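Local coordinates for protein UDP-N-acetylglucosamine 4-epimerase (Bacillus cereus, PDB 3M2P) that probably interconverts UDP-N-acetylglucosamine and UDP-N-acetylgalactosamine by epimerisation at C4, as a member of the NAD(P)-dependent epimerase/dehydratase family, at residues 13-18 and 201-206; 63-69 and 101-107; 156-160 and 208-212. One frame throughout, in Å; residues are numbered along the deposited sequence.

Contact 1. Residues 13-18 and 201-206; sequences FLGQYV and YAKDAA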
ATOM      1  N   PHE A  13      -0.362   9.449  21.331  1.00 40.73           N
ATOM      2  CA  PHE A  13       0.076   8.471  22.322  1.00 41.07           C
ATOM      3  C   PHE A  13       1.548   8.123  22.123  1.00 42.50           C
ATOM      4  O   PHE A  13       2.359   8.283  23.047  1.00 42.43           O
ATOM      5  CB  PHE A  13      -0.798   7.215  22.244  1.00 42.00           C
ATOM      6  CG  PHE A  13      -0.337   6.089  23.122  1.00 42.47           C
ATOM      7  CD1 PHE A  13      -0.417   6.193  24.503  1.00 43.87           C
ATOM      8  CD2 PHE A  13       0.157   4.916  22.565  1.00 42.48           C
ATOM      9  CE1 PHE A  13       0.014   5.153  25.317  1.00 45.32           C
ATOM     10  CE2 PHE A  13       0.589   3.870  23.366  1.00 42.94           C
ATOM     11  CZ  PHE A  13       0.519   3.987  24.745  1.00 44.29           C
ATOM     12  N   LEU A  14       1.889   7.647  20.925  1.00 41.61           N
ATOM     13  CA  LEU A  14       3.288   7.441  20.556  1.00 40.74           C
ATOM     14  C   LEU A  14       4.033   8.759  20.694  1.00 39.84           C
ATOM     15  O   LEU A  14       5.054   8.838  21.361  1.00 40.51           O
ATOM     16  CB  LEU A  14       3.411   6.939  19.113  1.00 39.61           C
ATOM     17  CG  LEU A  14       4.558   5.978  18.776  1.00 39.15           C
ATOM     18  CD1 LEU A  14       5.004   6.117  17.321  1.00 36.72           C
ATOM     19  CD2 LEU A  14       5.738   6.166  19.722  1.00 38.93           C
ATOM     20  N   GLY A  15       3.501   9.794  20.059  1.00 40.45           N
ATOM     21  CA  GLY A  15       4.104  11.114  20.069  1.00 40.13           C
ATOM     22  C   GLY A  15       4.694  11.538  21.398  1.00 41.12           C
ATOM     23  O   GLY A  15       5.821  12.015  21.440  1.00 41.46           O
ATOM     24  N   GLN A  16       3.943  11.368  22.483  1.00 41.93           N
ATOM     25  CA  GLN A  16       4.400  11.793  23.815  1.00 42.38           C
ATOM     26  C   GLN A  16       5.630  11.031  24.327  1.00 41.31           C
ATOM     27  O   GLN A  16       6.509  11.623  24.944  1.00 42.42           O
ATOM     28  CB  GLN A  16       3.253  11.732  24.830  1.00 43.11           C
ATOM     29  CG  GLN A  16       2.138  12.734  24.543  1.00 44.67           C
ATOM     30  CD  GLN A  16       1.071  12.767  25.633  1.00 48.62           C
ATOM     31  OE1 GLN A  16       0.195  11.888  25.704  1.00 48.07           O
ATOM     32  NE2 GLN A  16       1.132  13.794  26.486  1.00 49.52           N
ATOM     33  N   TYR A  17       5.687   9.726  24.074  1.00 40.59           N
ATOM     34  CA  TYR A  17       6.889   8.941  24.338  1.00 40.54           C
ATOM     35  C   TYR A  17       8.076   9.437  23.508  1.00 41.23           C
ATOM     36  O   TYR A  17       9.174   9.605  24.033  1.00 41.22           O
ATOM     37  CB  TYR A  17       6.640   7.467  24.034  1.00 39.39           C
ATOM     38  CG  TYR A  17       5.850   6.746  25.096  1.00 41.29           C
ATOM     39  CD1 TYR A  17       6.488   6.065  26.111  1.00 41.49           C
ATOM     40  CD2 TYR A  17       4.459   6.741  25.081  1.00 43.50           C
ATOM     41  CE1 TYR A  17       5.773   5.404  27.080  1.00 42.03           C
ATOM     42  CE2 TYR A  17       3.735   6.077  26.050  1.00 42.39           C
ATOM     43  CZ  TYR A  17       4.399   5.414  27.047  1.00 42.35           C
ATOM     44  OH  TYR A  17       3.702   4.747  28.022  1.00 44.78           O
ATOM     45  N   VAL A  18       7.837   9.664  22.215  1.00 40.56           N
ATOM     46  CA  VAL A  18       8.867  10.112  21.275  1.00 40.99           C
ATOM     47  C   VAL A  18       9.398  11.508  21.564  1.00 41.72           C
ATOM     48  O   VAL A  18      10.584  11.764  21.413  1.00 41.63           O
ATOM     49  CB  VAL A  18       8.353  10.100  19.820  1.00 39.53           C
ATOM     50  CG1 VAL A  18       9.204  11.018  18.939  1.00 37.97           C
ATOM     51  CG2 VAL A  18       8.333   8.683  19.276  1.00 38.19           C
ATOM     52  N   TYR A 201       6.735  -2.139  23.358  1.00 39.64           N
ATOM     53  CA  TYR A 201       6.491  -1.097  24.342  1.00 40.13           C
ATOM     54  C   TYR A 201       6.735   0.268  23.707  1.00 39.81           C
ATOM     55  O   TYR A 201       7.706   0.450  22.980  1.00 39.45           O
ATOM     56  CB  TYR A 201       7.399  -1.325  25.553  1.00 41.08           C
ATOM     57  CG  TYR A 201       7.171  -0.419  26.748  1.00 41.81           C
ATOM     58  CD1 TYR A 201       5.960   0.215  26.959  1.00 41.42           C
ATOM     59  CD2 TYR A 201       8.176  -0.237  27.694  1.00 43.57           C
ATOM     60  CE1 TYR A 201       5.771   1.030  28.060  1.00 42.90           C
ATOM     61  CE2 TYR A 201       7.994   0.571  28.803  1.00 43.97           C
ATOM     62  CZ  TYR A 201       6.793   1.204  28.980  1.00 44.40           C
ATOM     63  OH  TYR A 201       6.630   2.021  30.080  1.00 44.50           O
ATOM     64  N   ALA A 202       5.835   1.214  23.962  1.00 39.69           N
ATOM     65  CA  ALA A 202       5.954   2.554  23.409  1.00 38.77           C
ATOM     66  C   ALA A 202       7.320   3.172  23.704  1.00 39.69           C
ATOM     67  O   ALA A 202       7.889   3.851  22.858  1.00 39.99           O
ATOM     68  CB  ALA A 202       4.843   3.448  23.936  1.00 39.39           C
ATOM     69  N   LYS A 203       7.850   2.938  24.902  1.00 40.90           N
ATOM     70  CA  LYS A 203       9.144   3.504  25.305  1.00 39.95           C
ATOM     71  C   LYS A 203      10.271   3.003  24.397  1.00 38.42           C
ATOM     72  O   LYS A 203      11.166   3.757  24.035  1.00 38.13           O
ATOM     73  CB  LYS A 203       9.423   3.151  26.762  1.00 40.63           C
ATOM     74  CG  LYS A 203       9.994   4.255  27.603  1.00 40.99           C
ATOM     75  CD  LYS A 203       9.157   4.428  28.866  1.00 43.51           C
ATOM     76  CE  LYS A 203       9.995   4.345  30.152  1.00 46.12           C
ATOM     77  NZ  LYS A 203      11.265   5.153  30.118  1.00 48.63           N
ATOM     78  N   ASP A 204      10.200   1.731  24.016  1.00 38.67           N
ATOM     79  CA  ASP A 204      11.148   1.130  23.083  1.00 38.09           C
ATOM     80  C   ASP A 204      10.944   1.583  21.638  1.00 38.13           C
ATOM     81  O   ASP A 204      11.864   1.526  20.831  1.00 37.69           O
ATOM     82  CB  ASP A 204      11.035  -0.392  23.131  1.00 39.62           C
ATOM     83  CG  ASP A 204      11.656  -0.992  24.389  1.00 42.05           C
ATOM     84  OD1 ASP A 204      12.652  -0.425  24.909  1.00 41.02           O
ATOM     85  OD2 ASP A 204      11.143  -2.043  24.840  1.00 42.14           O
ATOM     86  N   ALA A 205       9.730   2.003  21.304  1.00 37.85           N
ATOM     87  CA  ALA A 205       9.452   2.519  19.974  1.00 37.38           C
ATOM     88  C   ALA A 205      10.016   3.933  19.832  1.00 37.87           C
ATOM     89  O   ALA A 205      10.586   4.298  18.790  1.00 36.94           O
ATOM     90  CB  ALA A 205       7.960   2.506  19.697  1.00 37.61           C
ATOM     91  N   ALA A 206       9.852   4.725  20.887  1.00 37.80           N
ATOM     92  CA  ALA A 206      10.458   6.043  20.937  1.00 37.15           C
ATOM     93  C   ALA A 206      11.973   5.894  20.919  1.00 37.39           C
ATOM     94  O   ALA A 206      12.676   6.770  20.421  1.00 37.42           O
ATOM     95  CB  ALA A 206      10.006   6.790  22.162  1.00 37.25           C
TER

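Contact 2. Residues 63-69 and 101-107; sequences VDAVVHL and ISNIVYA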
ATOM      1  N   VAL A  63      14.088  23.754  11.517  1.00 41.32           N
ATOM      2  CA  VAL A  63      14.069  22.378  12.000  1.00 39.84           C
ATOM      3  C   VAL A  63      15.154  21.548  11.327  1.00 38.93           C
ATOM      4  O   VAL A  63      15.412  21.705  10.136  1.00 39.41           O
ATOM      5  CB  VAL A  63      12.676  21.745  11.767  1.00 37.56           C
ATOM      6  CG1 VAL A  63      12.762  20.248  11.738  1.00 37.32           C
ATOM      7  CG2 VAL A  63      11.715  22.199  12.830  1.00 37.62           C
ATOM      8  N   ASP A  64      15.785  20.664  12.090  1.00 38.79           N
ATOM      9  CA  ASP A  64      16.889  19.848  11.590  1.00 38.31           C
ATOM     10  C   ASP A  64      16.463  18.452  11.146  1.00 37.56           C
ATOM     11  O   ASP A  64      17.023  17.888  10.202  1.00 37.01           O
ATOM     12  CB  ASP A  64      17.955  19.713  12.671  1.00 40.19           C
ATOM     13  CG  ASP A  64      18.539  21.045  13.079  1.00 42.24           C
ATOM     14  OD1 ASP A  64      19.205  21.689  12.231  1.00 40.21           O
ATOM     15  OD2 ASP A  64      18.334  21.438  14.252  1.00 43.51           O
ATOM     16  N   ALA A  65      15.494  17.881  11.850  1.00 37.19           N
ATOM     17  CA  ALA A  65      14.980  16.567  11.502  1.00 36.65           C
ATOM     18  C   ALA A  65      13.482  16.563  11.718  1.00 37.23           C
ATOM     19  O   ALA A  65      12.959  17.447  12.394  1.00 38.17           O
ATOM     20  CB  ALA A  65      15.641  15.495  12.347  1.00 36.21           C
ATOM     21  N   VAL A  66      12.799  15.571  11.146  1.00 36.06           N
ATOM     22  CA  VAL A  66      11.357  15.420  11.323  1.00 35.35           C
ATOM     23  C   VAL A  66      11.000  13.974  11.660  1.00 34.55           C
ATOM     24  O   VAL A  66      11.447  13.053  10.989  1.00 33.74           O
ATOM     25  CB  VAL A  66      10.582  15.871  10.049  1.00 35.25           C
ATOM     26  CG1 VAL A  66       9.095  15.569  10.167  1.00 34.60           C
ATOM     27  CG2 VAL A  66      10.804  17.348   9.785  1.00 34.88           C
ATOM     28  N   VAL A  67      10.215  13.782  12.715  1.00 34.64           N
ATOM     29  CA  VAL A  67       9.581  12.491  12.981  1.00 35.23           C
ATOM     30  C   VAL A  67       8.115  12.599  12.547  1.00 36.02           C
ATOM     31  O   VAL A  67       7.375  13.440  13.055  1.00 37.11           O
ATOM     32  CB  VAL A  67       9.656  12.087  14.488  1.00 36.36           C
ATOM     33  CG1 VAL A  67       9.120  10.668  14.706  1.00 34.70           C
ATOM     34  CG2 VAL A  67      11.079  12.195  15.012  1.00 36.14           C
ATOM     35  N   HIS A  68       7.697  11.769  11.600  1.00 34.98           N
ATOM     36  CA  HIS A  68       6.342  11.845  11.063  1.00 34.25           C
ATOM     37  C   HIS A  68       5.432  10.786  11.681  1.00 35.53           C
ATOM     38  O   HIS A  68       5.370   9.641  11.213  1.00 34.64           O
ATOM     39  CB  HIS A  68       6.383  11.711   9.543  1.00 33.98           C
ATOM     40  CG  HIS A  68       5.043  11.817   8.886  1.00 34.37           C
ATOM     41  ND1 HIS A  68       4.009  12.562   9.414  1.00 34.60           N
ATOM     42  CD2 HIS A  68       4.576  11.288   7.730  1.00 33.12           C
ATOM     43  CE1 HIS A  68       2.961  12.476   8.617  1.00 34.58           C
ATOM     44  NE2 HIS A  68       3.278  11.712   7.588  1.00 33.36           N
ATOM     45  N   LEU A  69       4.722  11.177  12.733  1.00 36.62           N
ATOM     46  CA  LEU A  69       3.915  10.235  13.505  1.00 36.64           C
ATOM     47  C   LEU A  69       2.419  10.375  13.245  1.00 38.47           C
ATOM     48  O   LEU A  69       1.661   9.432  13.468  1.00 40.70           O
ATOM     49  CB  LEU A  69       4.183  10.407  14.997  1.00 35.92           C
ATOM     50  CG  LEU A  69       5.618  10.246  15.493  1.00 36.50           C
ATOM     51  CD1 LEU A  69       5.657  10.537  16.970  1.00 37.88           C
ATOM     52  CD2 LEU A  69       6.160   8.852  15.217  1.00 35.34           C
ATOM     53  N   ILE A 101      15.514  19.707   4.709  1.00 37.19           N
ATOM     54  CA  ILE A 101      15.557  18.644   5.708  1.00 36.60           C
ATOM     55  C   ILE A 101      15.576  17.290   5.016  1.00 35.85           C
ATOM     56  O   ILE A 101      14.838  17.057   4.064  1.00 35.52           O
ATOM     57  CB  ILE A 101      14.326  18.645   6.635  1.00 35.93           C
ATOM     58  CG1 ILE A 101      14.341  19.823   7.606  1.00 36.22           C
ATOM     59  CG2 ILE A 101      14.275  17.363   7.409  1.00 36.04           C
ATOM     60  CD1 ILE A 101      13.357  20.897   7.252  1.00 37.01           C
ATOM     61  N   SER A 102      16.411  16.380   5.488  1.00 35.88           N
ATOM     62  CA  SER A 102      16.396  15.056   4.894  1.00 35.17           C
ATOM     63  C   SER A 102      16.338  13.947   5.932  1.00 34.04           C
ATOM     64  O   SER A 102      15.856  12.865   5.635  1.00 33.11           O
ATOM     65  CB  SER A 102      17.549  14.883   3.900  1.00 34.50           C
ATOM     66  OG  SER A 102      18.616  15.756   4.222  1.00 35.33           O
ATOM     67  N   ASN A 103      16.803  14.232   7.148  1.00 34.74           N
ATOM     68  CA  ASN A 103      16.729  13.265   8.248  1.00 34.29           C
ATOM     69  C   ASN A 103      15.314  13.126   8.813  1.00 34.92           C
ATOM     70  O   ASN A 103      14.940  13.818   9.764  1.00 35.07           O
ATOM     71  CB  ASN A 103      17.697  13.624   9.372  1.00 34.00           C
ATOM     72  CG  ASN A 103      17.959  12.456  10.295  1.00 35.01           C
ATOM     73  OD1 ASN A 103      18.545  12.597  11.378  1.00 34.42           O
ATOM     74  ND2 ASN A 103      17.529  11.280   9.863  1.00 34.98           N
ATOM     75  N   ILE A 104      14.543  12.213   8.228  1.00 34.57           N
ATOM     76  CA  ILE A 104      13.132  12.050   8.545  1.00 33.55           C
ATOM     77  C   ILE A 104      12.832  10.622   8.980  1.00 33.60           C
ATOM     78  O   ILE A 104      13.384   9.680   8.430  1.00 34.61           O
ATOM     79  CB  ILE A 104      12.285  12.359   7.308  1.00 34.04           C
ATOM     80  CG1 ILE A 104      12.507  13.800   6.863  1.00 34.00           C
ATOM     81  CG2 ILE A 104      10.817  12.108   7.572  1.00 34.15           C
ATOM     82  CD1 ILE A 104      12.238  13.996   5.403  1.00 34.20           C
ATOM     83  N   VAL A 105      11.961  10.464   9.970  1.00 34.01           N
ATOM     84  CA  VAL A 105      11.474   9.145  10.381  1.00 33.45           C
ATOM     85  C   VAL A 105       9.971   9.021  10.155  1.00 33.12           C
ATOM     86  O   VAL A 105       9.207   9.876  10.589  1.00 33.78           O
ATOM     87  CB  VAL A 105      11.710   8.917  11.871  1.00 33.73           C
ATOM     88  CG1 VAL A 105      10.902   7.718  12.343  1.00 32.60           C
ATOM     89  CG2 VAL A 105      13.195   8.754  12.160  1.00 34.27           C
ATOM     90  N   TYR A 106       9.537   7.964   9.484  1.00 32.59           N
ATOM     91  CA  TYR A 106       8.104   7.745   9.281  1.00 32.58           C
ATOM     92  C   TYR A 106       7.627   6.574  10.104  1.00 32.38           C
ATOM     93  O   TYR A 106       8.313   5.563  10.180  1.00 33.44           O
ATOM     94  CB  TYR A 106       7.780   7.463   7.812  1.00 32.79           C
ATOM     95  CG  TYR A 106       6.316   7.161   7.589  1.00 33.20           C
ATOM     96  CD1 TYR A 106       5.352   8.146   7.787  1.00 33.26           C
ATOM     97  CD2 TYR A 106       5.893   5.899   7.202  1.00 32.44           C
ATOM     98  CE1 TYR A 106       4.017   7.892   7.593  1.00 32.79           C
ATOM     99  CE2 TYR A 106       4.554   5.632   7.012  1.00 33.12           C
ATOM    100  CZ  TYR A 106       3.619   6.638   7.204  1.00 33.67           C
ATOM    101  OH  TYR A 106       2.277   6.391   7.019  1.00 34.33           O
ATOM    102  N   ALA A 107       6.447   6.683  10.704  1.00 31.98           N
ATOM    103  CA  ALA A 107       5.909   5.550  11.447  1.00 31.85           C
ATOM    104  C   ALA A 107       5.028   4.689  10.564  1.00 32.60           C
ATOM    105  O   ALA A 107       3.900   5.069  10.243  1.00 32.30           O
ATOM    106  CB  ALA A 107       5.145   6.015  12.669  1.00 33.30           C
TER

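Contact 3. Residues 156-160 and 208-212; sequences KNLRF and SVIYA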
ATOM      1  N   LYS A 156      13.524   7.187   6.688  1.00 33.05           N
ATOM      2  CA  LYS A 156      13.566   5.862   7.282  1.00 33.13           C
ATOM      3  C   LYS A 156      12.177   5.431   7.763  1.00 33.84           C
ATOM      4  O   LYS A 156      11.686   5.930   8.773  1.00 33.75           O
ATOM      5  CB  LYS A 156      14.545   5.854   8.453  1.00 33.31           C
ATOM      6  CG  LYS A 156      16.002   5.773   8.035  1.00 34.33           C
ATOM      7  CD  LYS A 156      16.906   6.485   9.024  1.00 33.76           C
ATOM      8  CE  LYS A 156      16.286   7.803   9.430  1.00 34.27           C
ATOM      9  NZ  LYS A 156      17.257   8.912   9.236  1.00 35.20           N
ATOM     10  N   ASN A 157      11.556   4.507   7.028  1.00 33.77           N
ATOM     11  CA  ASN A 157      10.266   3.932   7.393  1.00 32.52           C
ATOM     12  C   ASN A 157      10.399   2.858   8.471  1.00 33.21           C
ATOM     13  O   ASN A 157      11.117   1.872   8.293  1.00 33.58           O
ATOM     14  CB  ASN A 157       9.610   3.315   6.164  1.00 32.82           C
ATOM     15  CG  ASN A 157       9.298   4.334   5.103  1.00 32.90           C
ATOM     16  OD1 ASN A 157       9.487   4.087   3.915  1.00 32.77           O
ATOM     17  ND2 ASN A 157       8.810   5.486   5.524  1.00 33.59           N
ATOM     18  N   LEU A 158       9.693   3.043   9.579  1.00 31.78           N
ATOM     19  CA  LEU A 158       9.751   2.110  10.696  1.00 32.01           C
ATOM     20  C   LEU A 158       8.458   1.316  10.824  1.00 32.29           C
ATOM     21  O   LEU A 158       7.455   1.841  11.294  1.00 33.58           O
ATOM     22  CB  LEU A 158       9.978   2.876  12.001  1.00 32.38           C
ATOM     23  CG  LEU A 158      11.225   3.744  12.111  1.00 31.94           C
ATOM     24  CD1 LEU A 158      11.313   4.376  13.485  1.00 32.22           C
ATOM     25  CD2 LEU A 158      12.446   2.906  11.821  1.00 32.33           C
ATOM     26  N   ARG A 159       8.471   0.055  10.419  1.00 31.82           N
ATOM     27  CA  ARG A 159       7.295  -0.794  10.614  1.00 32.71           C
ATOM     28  C   ARG A 159       7.168  -1.302  12.062  1.00 33.95           C
ATOM     29  O   ARG A 159       7.614  -2.402  12.380  1.00 33.84           O
ATOM     30  CB  ARG A 159       7.296  -1.955   9.621  1.00 31.56           C
ATOM     31  CG  ARG A 159       7.165  -1.496   8.198  1.00 31.25           C
ATOM     32  CD  ARG A 159       7.304  -2.625   7.219  1.00 31.24           C
ATOM     33  NE  ARG A 159       6.981  -2.183   5.866  1.00 32.30           N
ATOM     34  CZ  ARG A 159       7.375  -2.807   4.759  1.00 33.25           C
ATOM     35  NH1 ARG A 159       8.123  -3.905   4.836  1.00 33.41           N
ATOM     36  NH2 ARG A 159       7.022  -2.341   3.567  1.00 31.29           N
ATOM     37  N   PHE A 160       6.555  -0.489  12.926  1.00 33.79           N
ATOM     38  CA  PHE A 160       6.328  -0.839  14.331  1.00 33.79           C
ATOM     39  C   PHE A 160       5.458  -2.071  14.519  1.00 34.97           C
ATOM     40  O   PHE A 160       4.485  -2.268  13.797  1.00 35.37           O
ATOM     41  CB  PHE A 160       5.675   0.324  15.083  1.00 33.88           C
ATOM     42  CG  PHE A 160       6.545   1.531  15.197  1.00 34.29           C
ATOM     43  CD1 PHE A 160       7.754   1.467  15.869  1.00 33.97           C
ATOM     44  CD2 PHE A 160       6.157   2.730  14.635  1.00 33.87           C
ATOM     45  CE1 PHE A 160       8.554   2.561  15.968  1.00 33.74           C
ATOM     46  CE2 PHE A 160       6.954   3.833  14.732  1.00 33.38           C
ATOM     47  CZ  PHE A 160       8.157   3.748  15.394  1.00 34.77           C
ATOM     48  N   SER A 208      13.715   3.486  19.256  1.00 36.65           N
ATOM     49  CA  SER A 208      14.096   3.211  17.880  1.00 36.80           C
ATOM     50  C   SER A 208      14.019   4.473  17.005  1.00 36.55           C
ATOM     51  O   SER A 208      14.775   4.619  16.044  1.00 35.50           O
ATOM     52  CB  SER A 208      13.237   2.086  17.297  1.00 36.31           C
ATOM     53  OG  SER A 208      11.875   2.471  17.227  1.00 36.04           O
ATOM     54  N   VAL A 209      13.108   5.384  17.335  1.00 36.43           N
ATOM     55  CA  VAL A 209      13.055   6.665  16.634  1.00 36.33           C
ATOM     56  C   VAL A 209      14.374   7.414  16.851  1.00 36.74           C
ATOM     57  O   VAL A 209      14.984   7.921  15.909  1.00 36.80           O
ATOM     58  CB  VAL A 209      11.847   7.537  17.078  1.00 35.37           C
ATOM     59  CG1 VAL A 209      12.060   8.976  16.685  1.00 35.92           C
ATOM     60  CG2 VAL A 209      10.559   7.022  16.469  1.00 34.82           C
ATOM     61  N   ILE A 210      14.816   7.460  18.098  1.00 35.77           N
ATOM     62  CA  ILE A 210      16.064   8.108  18.439  1.00 36.76           C
ATOM     63  C   ILE A 210      17.252   7.511  17.655  1.00 37.48           C
ATOM     64  O   ILE A 210      18.053   8.249  17.078  1.00 37.03           O
ATOM     65  CB  ILE A 210      16.306   8.053  19.977  1.00 38.27           C
ATOM     66  CG1 ILE A 210      15.189   8.795  20.717  1.00 38.61           C
ATOM     67  CG2 ILE A 210      17.671   8.631  20.356  1.00 37.55           C
ATOM     68  CD1 ILE A 210      15.076  10.260  20.348  1.00 39.22           C
ATOM     69  N   TYR A 211      17.358   6.183  17.624  1.00 37.33           N
ATOM     70  CA  TYR A 211      18.499   5.518  16.992  1.00 36.57           C
ATOM     71  C   TYR A 211      18.494   5.622  15.480  1.00 36.65           C
ATOM     72  O   TYR A 211      19.549   5.587  14.851  1.00 36.70           O
ATOM     73  CB  TYR A 211      18.561   4.048  17.392  1.00 36.57           C
ATOM     74  CG  TYR A 211      19.185   3.845  18.735  1.00 37.40           C
ATOM     75  CD1 TYR A 211      18.701   4.526  19.843  1.00 38.59           C
ATOM     76  CD2 TYR A 211      20.260   2.982  18.906  1.00 37.48           C
ATOM     77  CE1 TYR A 211      19.261   4.349  21.098  1.00 39.64           C
ATOM     78  CE2 TYR A 211      20.835   2.798  20.163  1.00 38.67           C
ATOM     79  CZ  TYR A 211      20.327   3.488  21.256  1.00 39.17           C
ATOM     80  OH  TYR A 211      20.870   3.333  22.509  1.00 38.28           O
ATOM     81  N   ALA A 212      17.301   5.719  14.903  1.00 37.00           N
ATOM     82  CA  ALA A 212      17.153   5.863  13.460  1.00 36.07           C
ATOM     83  C   ALA A 212      17.472   7.301  13.092  1.00 36.64           C
ATOM     84  O   ALA A 212      17.959   7.585  12.002  1.00 36.89           O
ATOM     85  CB  ALA A 212      15.733   5.490  13.023  1.00 35.02           C
TER

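Contact 1. Residues 13-18 and 201-206
A202 sets its methyl over one face of the Y17 ring: CB of A202 lies 3.4 Å from the ring centroid of Y17 and only 7° off the ring normal, a CH-pi contact over the middle of the ring. Y17 can offer that face because its CG stands anti to its own carbonyl carbon (chi1 -77°), which swings the phenol out of helix 13-24 and across the start of helix 202-212. One turn further along, a methyl meets backbone, and these two places hold most of the contacts. CB of A206 rests 3.5 Å from O of Y17, while CG2 of V18 meets the same A206 CB at 3.8 Å. With only methyls at 202 and 206 facing helix 13-24, the local axes pass 8.5 Å apart at a crossing angle of -61°. Helix 13-24 is the first helix of the Rossmann-type nucleotide-binding fold; it follows strand 4-8, and G15 fits the last glycine of a GxGxxG pattern, the fingerprint of dinucleotide-binding folds. F13 and L14, at the helix start, belong to a UDP site seen in this protein, although this chain carries no UDP. The flanks are looser. CE2 of F13 comes no nearer than 4.3 Å to CB of A202, in an oblique approach, and CD2 of L14 reaches CB of A205 at the same distance. On the more exposed side, K203 lays its CD in the plane of the Y17 ring at its edge, 3.9 Å from CE1 of Y17, before the bent chain leads its ammonium end away. The polar ends turn to partners beyond the two helix starts: OH of Y17 is hydrogen-bonded with the backbone N of F166, and OH of Y201 with E288.

Contact 2. Residues 63-69 and 101-107
H68 and Y106 both hold CG anti to the backbone N (chi1 -178° and 177°), which sends the two rings the same way from one face of the sheet, side by side. CD2 of H68 lies at the edge of the Y106 ring, near its plane, and the ring centroids of H68 and Y106 are 5.3 Å apart with planes inclined at 44°, an oblique pair. Both imidazole nitrogens are engaged, ND1 of H68 with OG1 of T8 and NE2 with OG1 of T89, which should fix the ring's rotation between strand 4-8 and helix 83-98.

The strands beneath run parallel and belong to the beta-alpha-beta unit of strand 65-68, helix 83-98 and strand 103-109 in the Rossmann-type sheet. Bonding alternates as a parallel pair requires: V66 gives its N to O of N103 (3.1 Å) and takes N of V105 on its O (2.8 Å), then H68 gives its N to O of V105 (2.6 Å) and takes N of A107 on its O (3.2 Å). These four bonds set V66 beside I104, V67 beside V105 and H68 beside Y106.

On the other face, V67 and V105 lie alongside each other, CG1 to CG1 at 4.2 Å. Just past strand 65-68, CD2 of L69 meets CB of A107 at 3.9 Å, and CG2 of I101, in the loop before strand 103-109, touches CG2 of V66 at 4.2 Å.

Contact 3. Residues 156-160 and 208-212
L158 and V209 meet between strand 154-164 and helix 202-212, where a helix packs on the mostly parallel sheet of the Rossmann-type fold. The segments run nearly antiparallel, at 157°, with local axes approaching to 10.3 Å, a separation bridged by side chains. Apolar packing does most of the joining. Standing anti to its carbonyl carbon (chi1 -58°), CG of L158 lets both methyls touch the helix: CD1 of L158 reaches CG2 of V209 at 4.1 Å, the two side chains crossing at about a right angle, and CD2 of L158 reaches CB of A212 at 4.4 Å. The F160 ring meets the helix at its edge, with CZ of F160 4.2 Å from CG2 of V209.

Polar atoms take part without a clear bond between the segments. OG of S208 sits in the plane of the F160 ring, 3.6 Å from CE1 of F160, and makes its hydrogen bond back within the helix to O of A205. K156, bent along its chain, brings CD and CE alongside O of A212; its NZ is hydrogen-bonded to O of Q215 and lies 3.1 Å from O of A212.

How the contacts relate
Helix 202-212 serves contacts 1 and 3 in turn, its first turn meeting helix 13-24 and its last meeting strand 154-164; their centres lie about 11 Å apart. CB of A205 touches CE1 of F160 at 3.8 Å, and CG2 of V18 touches CG2 of V209 at 3.9 Å. Contacts 2 and 3, about 10 Å apart between centres, share one sheet: N of L158 lies 2.9 Å from O of Y106, a probable hydrogen bond between neighbouring strands. L14, of the UDP site seen for this protein though UDP is absent from this chain, gathers all three, since its CD1 lies 3.6 Å from CD2 of L69 and 4.0 Å from CE2 of F160.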